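Local coordinates for Lmo2812 protein (Listeria monocytogenes EGD-e, PDB 5ZQA), which is a penicillin-binding protein of the S11 peptidase family and probably acts as a serine-type D-Ala-D-Ala carboxypeptidase in cell-wall peptidoglycan metabolism, at residues N36-Y41 and E266-V271; L150-K155 and L178-S183. One frame throughout, in Å; residues are numbered along the deposited sequence.

Interaction 1 of 2, residues N36-Y41 and E266-V271; sequences NAAAVY and EKLMEV
L268 and V40, which bury about equal areas here, pack where helix 258-272 lies on strand 37-42. The two side chains pass alongside each other, pointing opposite ways: L268 toward the strand, V40 toward the helix backbone. V40 CG1 rests 3.6 Å from the carbonyl O of L268 and 4.0 Å from L268 CD2. A chi1 of 58° places this methyl astride its own N and C, turned to the helix, where it also meets V271 CG1 at 4.1 Å, one helical turn beyond L268. Both methyls of L268 lie over the A39 peptide; CD2 turns on to V40, whereas CD1 lies 4.2 Å from A38 CB and 3.8 Å from the carbonyl O of A39, whose own methyl points to the other side of the sheet. A38 and V40 thus offer alternate side chains to the helix, and the contact is wholly one of van der Waals packing. The neighbouring strands widen the seat of the leucine, V252 on one flank and Y50 on the other. The axes of strand 37-41 and helix 266-271 come within 8.4 Å, at 32° to each other and running broadly the same way. A C-terminal helix packed along one face of the central antiparallel sheet, beside the strand near the N-terminus, is the arrangement of the penicillin-binding and serine beta-lactamase fold.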
loop_
_atom_site.group_PDB
_atom_site.type_symbol
_atom_site.label_atom_id
_atom_site.label_comp_id
_atom_site.label_asym_id
_atom_site.label_seq_id
_atom_site.Cartn_x
_atom_site.Cartn_y
_atom_site.Cartn_z
ATOM N N ASN A 36 2.984 0.007 17.086
ATOM C CA ASN A 36 3.607 -1.116 17.770
ATOM C C ASN A 36 4.788 -1.701 16.998
ATOM O O ASN A 36 5.660 -2.332 17.592
ATOM C CB ASN A 36 2.550 -2.172 18.070
ATOM C CG ASN A 36 1.650 -1.744 19.220
ATOM O OD1 ASN A 36 2.144 -1.314 20.266
ATOM N ND2 ASN A 36 0.337 -1.820 19.025
ATOM N N ALA A 37 4.842 -1.459 15.691
ATOM C CA ALA A 37 6.037 -1.769 14.902
ATOM C C ALA A 37 6.281 -0.613 13.953
ATOM O O ALA A 37 5.340 -0.095 13.350
ATOM C CB ALA A 37 5.879 -3.067 14.126
ATOM N N ALA A 38 7.529 -0.187 13.836
ATOM C CA ALA A 38 7.833 0.958 12.990
ATOM C C ALA A 38 9.276 0.952 12.555
ATOM O O ALA A 38 10.138 0.386 13.231
ATOM C CB ALA A 38 7.520 2.241 13.709
ATOM N N ALA A 39 9.542 1.598 11.429
ATOM C CA ALA A 39 10.902 1.688 10.926
ATOM C C ALA A 39 11.002 2.751 9.851
ATOM O O ALA A 39 9.996 3.154 9.257
ATOM C CB ALA A 39 11.372 0.324 10.379
ATOM N N VAL A 40 12.217 3.220 9.605
ATOM C CA VAL A 40 12.461 4.039 8.428
ATOM C C VAL A 40 13.812 3.620 7.868
ATOM O O VAL A 40 14.751 3.332 8.627
ATOM C CB VAL A 40 12.370 5.573 8.743
ATOM C CG1 VAL A 40 13.369 6.011 9.848
ATOM C CG2 VAL A 40 12.519 6.402 7.462
ATOM N N TYR A 41 13.866 3.521 6.542
ATOM C CA TYR A 41 15.026 2.989 5.829
ATOM C C TYR A 41 15.480 3.915 4.711
ATOM O O TYR A 41 14.670 4.572 4.064
ATOM C CB TYR A 41 14.713 1.618 5.209
ATOM C CG TYR A 41 14.232 0.549 6.170
ATOM C CD1 TYR A 41 12.884 0.418 6.461
ATOM C CD2 TYR A 41 15.122 -0.338 6.773
ATOM C CE1 TYR A 41 12.423 -0.547 7.318
ATOM C CE2 TYR A 41 14.672 -1.307 7.652
ATOM C CZ TYR A 41 13.317 -1.412 7.921
ATOM O OH TYR A 41 12.865 -2.376 8.797
ATOM N N GLU A 266 5.717 11.534 10.824
ATOM C CA GLU A 266 6.479 12.788 10.899
ATOM C C GLU A 266 7.801 12.586 11.641
ATOM O O GLU A 266 8.845 13.059 11.196
ATOM C CB GLU A 266 5.671 13.890 11.586
ATOM C CG GLU A 266 4.519 14.439 10.767
ATOM C CD GLU A 266 3.795 15.561 11.500
ATOM O OE1 GLU A 266 4.372 16.661 11.632
ATOM O OE2 GLU A 266 2.659 15.335 11.964
ATOM N N LYS A 267 7.744 11.881 12.767
ATOM C CA LYS A 267 8.936 11.609 13.562
ATOM C C LYS A 267 9.937 10.751 12.792
ATOM O O LYS A 267 11.143 10.988 12.846
ATOM C CB LYS A 267 8.546 10.927 14.866
ATOM C CG LYS A 267 7.846 11.856 15.842
ATOM C CD LYS A 267 7.392 11.070 17.044
ATOM C CE LYS A 267 6.698 11.952 18.071
ATOM N NZ LYS A 267 6.021 11.075 19.066
ATOM N N LEU A 268 9.431 9.764 12.054
ATOM C CA LEU A 268 10.307 8.876 11.293
ATOM C C LEU A 268 10.961 9.605 10.123
ATOM O O LEU A 268 12.140 9.370 9.817
ATOM C CB LEU A 268 9.528 7.652 10.785
ATOM C CG LEU A 268 9.083 6.675 11.879
ATOM C CD1 LEU A 268 8.055 5.705 11.325
ATOM C CD2 LEU A 268 10.278 5.906 12.437
ATOM N N MET A 269 10.213 10.499 9.478
ATOM C CA MET A 269 10.764 11.257 8.361
ATOM C C MET A 269 11.857 12.210 8.853
ATOM O O MET A 269 12.865 12.403 8.167
ATOM C CB MET A 269 9.646 12.010 7.621
ATOM C CG MET A 269 8.777 11.100 6.738
ATOM S SD MET A 269 9.795 10.254 5.497
ATOM C CE MET A 269 8.609 9.163 4.699
ATOM N N GLU A 270 11.678 12.767 10.051
ATOM C CA GLU A 270 12.709 13.612 10.669
ATOM C C GLU A 270 14.008 12.826 10.878
ATOM O O GLU A 270 15.100 13.313 10.581
ATOM C CB GLU A 270 12.218 14.188 12.006
ATOM C CG GLU A 270 13.240 15.082 12.702
ATOM C CD GLU A 270 12.611 16.020 13.720
ATOM O OE1 GLU A 270 11.537 16.588 13.428
ATOM O OE2 GLU A 270 13.199 16.194 14.809
ATOM N N VAL A 271 13.885 11.605 11.385
ATOM C CA VAL A 271 15.036 10.717 11.537
ATOM C C VAL A 271 15.634 10.368 10.181
ATOM O O VAL A 271 16.862 10.376 9.999
ATOM C CB VAL A 271 14.634 9.417 12.275
ATOM C CG1 VAL A 271 15.767 8.388 12.239
ATOM C CG2 VAL A 271 14.264 9.748 13.704
#

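Interaction 2 of 2, residues L150-K155 and L178-S183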
loop_
_atom_site.group_PDB
_atom_site.type_symbol
_atom_site.label_atom_id
_atom_site.label_comp_id
_atom_site.label_asym_id
_atom_site.label_seq_id
_atom_site.Cartn_x
_atom_site.Cartn_y
_atom_site.Cartn_z
ATOM N N LEU A 150 10.786 -11.508 -5.498
ATOM C CA LEU A 150 11.364 -10.213 -5.166
ATOM C C LEU A 150 12.339 -10.251 -4.002
ATOM O O LEU A 150 13.076 -9.292 -3.782
ATOM C CB LEU A 150 10.261 -9.216 -4.840
ATOM C CG LEU A 150 9.467 -8.768 -6.055
ATOM C CD1 LEU A 150 8.538 -7.621 -5.662
ATOM C CD2 LEU A 150 10.398 -8.384 -7.199
ATOM N N GLY A 151 12.320 -11.345 -3.249
ATOM C CA GLY A 151 13.243 -11.520 -2.141
ATOM C C GLY A 151 12.660 -11.298 -0.756
ATOM O O GLY A 151 13.414 -11.200 0.219
ATOM N N MET A 152 11.334 -11.216 -0.645
ATOM C CA MET A 152 10.716 -11.039 0.666
ATOM C C MET A 152 10.860 -12.319 1.492
ATOM O O MET A 152 11.027 -13.410 0.943
ATOM C CB MET A 152 9.246 -10.639 0.535
ATOM C CG MET A 152 9.036 -9.342 -0.229
ATOM S SD MET A 152 7.286 -8.922 -0.429
ATOM C CE MET A 152 6.834 -8.399 1.215
ATOM N N SER A 153 10.789 -12.185 2.810
ATOM C CA SER A 153 11.060 -13.315 3.695
ATOM C C SER A 153 9.852 -14.235 3.861
ATOM O O SER A 153 8.735 -13.927 3.424
ATOM C CB SER A 153 11.517 -12.828 5.075
ATOM O OG SER A 153 10.397 -12.522 5.890
ATOM N N SER A 154 10.083 -15.361 4.521
ATOM C CA SER A 154 9.017 -16.311 4.790
ATOM C C SER A 154 8.006 -15.805 5.816
ATOM O O SER A 154 7.000 -16.467 6.075
ATOM C CB SER A 154 9.604 -17.635 5.272
ATOM O OG SER A 154 10.264 -17.450 6.511
ATOM N N LYS A 155 8.243 -14.626 6.393
ATOM C CA LYS A 155 7.291 -14.081 7.350
ATOM C C LYS A 155 6.119 -13.375 6.675
ATOM O O LYS A 155 5.129 -13.044 7.336
ATOM C CB LYS A 155 7.982 -13.116 8.313
ATOM C CG LYS A 155 8.917 -13.825 9.263
ATOM C CD LYS A 155 9.594 -12.856 10.213
ATOM C CE LYS A 155 10.542 -13.600 11.144
ATOM N NZ LYS A 155 11.155 -12.693 12.158
ATOM N N LEU A 178 8.058 -5.165 4.247
ATOM C CA LEU A 178 7.293 -4.081 3.641
ATOM C C LEU A 178 8.220 -3.028 3.013
ATOM O O LEU A 178 7.897 -2.468 1.962
ATOM C CB LEU A 178 6.349 -3.453 4.676
ATOM C CG LEU A 178 5.188 -4.358 5.090
ATOM C CD1 LEU A 178 4.490 -3.756 6.284
ATOM C CD2 LEU A 178 4.211 -4.578 3.932
ATOM N N PHE A 179 9.370 -2.773 3.635
ATOM C CA PHE A 179 10.367 -1.909 3.017
ATOM C C PHE A 179 10.817 -2.463 1.666
ATOM O O PHE A 179 10.912 -1.725 0.693
ATOM C CB PHE A 179 11.581 -1.729 3.938
ATOM C CG PHE A 179 12.785 -1.154 3.240
ATOM C CD1 PHE A 179 12.713 0.086 2.612
ATOM C CD2 PHE A 179 13.974 -1.849 3.203
ATOM C CE1 PHE A 179 13.801 0.621 1.957
ATOM C CE2 PHE A 179 15.087 -1.315 2.547
ATOM C CZ PHE A 179 14.995 -0.077 1.926
ATOM N N LEU A 180 11.089 -3.765 1.617
ATOM C CA LEU A 180 11.547 -4.400 0.387
ATOM C C LEU A 180 10.483 -4.312 -0.701
ATOM O O LEU A 180 10.791 -3.972 -1.845
ATOM C CB LEU A 180 11.915 -5.862 0.648
ATOM C CG LEU A 180 12.470 -6.624 -0.559
ATOM C CD1 LEU A 180 13.580 -5.842 -1.263
ATOM C CD2 LEU A 180 12.985 -7.965 -0.107
ATOM N N LEU A 181 9.239 -4.623 -0.353
ATOM C CA LEU A 181 8.161 -4.543 -1.334
ATOM C C LEU A 181 8.005 -3.126 -1.868
ATOM O O LEU A 181 7.894 -2.911 -3.076
ATOM C CB LEU A 181 6.851 -5.016 -0.720
ATOM C CG LEU A 181 5.603 -4.805 -1.566
ATOM C CD1 LEU A 181 5.728 -5.478 -2.926
ATOM C CD2 LEU A 181 4.374 -5.281 -0.803
ATOM N N SER A 182 8.005 -2.159 -0.961
ATOM C CA SER A 182 7.802 -0.768 -1.344
ATOM C C SER A 182 8.962 -0.260 -2.198
ATOM O O SER A 182 8.749 0.443 -3.180
ATOM C CB SER A 182 7.632 0.105 -0.095
ATOM O OG SER A 182 6.493 -0.313 0.646
ATOM N N SER A 183 10.183 -0.616 -1.815
ATOM C CA SER A 183 11.367 -0.193 -2.561
ATOM C C SER A 183 11.366 -0.802 -3.965
ATOM O O SER A 183 11.641 -0.108 -4.949
ATOM C CB SER A 183 12.639 -0.569 -1.789
ATOM O OG SER A 183 12.822 -1.968 -1.744
#
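M152 and L180 lean obliquely across each other where the turn after helix 139-150 meets helix 175-188. L180 supplies mainly one methyl, CD2, which presses on the backbone of the turn: 3.3 Å from G151 O, 3.7 Å from M152 N and 3.9 Å from L150 O. Its CG stands anti to the backbone N (chi1 -177°), which carries the branch outward from the helix onto the peptides of the turn. The same methyl touches M152 CG at 4.2 Å, at the root of the methionine side chain. Beyond CG the methionine runs extended and then bends at its last torsion (chi3 73°), laying SD and CE along the next helical residue, each 3.9 Å from L181 CB. L180 and L181 therefore meet successive parts of one side chain. The turn itself is a Schellman motif, in which G151, at positive phi, ends helix 139-150 with two bonds back into its last turn and sends the chain off beside helix 175-188. Just before it, L150 loosely approaches L181, CD1 to CD1 at 4.5 Å, and also packs on F70 of helix 65-77. Further on, S153 OG accepts the backbone N-H of K155 at 3.1 Å, an ST turn, and is itself hydrogen-bonded to D177 of helix 175-188. On the helix, S182 OG donates to L178 O from the face of that carbonyl's plane opposite the one used by S182 N. L150 stands about 8 Å from a bound magnesium ion, measured from its side chain.

Overall arrangement
The two contacts lie on opposite faces of the central antiparallel sheet, their centres about 18 Å apart. Interaction 1 joins strand 37-42 to the C-terminal helix 258-272, bringing together the two ends of the chain; both segments of interaction 2 fall between them in sequence, within the mainly helical part. They touch directly, Y41 of strand 37-42 meeting F179 of helix 175-188: the two rings stack, and Y41 CB also packs 3.5 Å from F179 CE1. L178 of the same helix packs on strand 246-255, whose other side bears L268. Helices thus pack on both faces of the sheet; in this fold the active site, here with S62, K65 and S122 predicted, lies where the sheet meets the helical part.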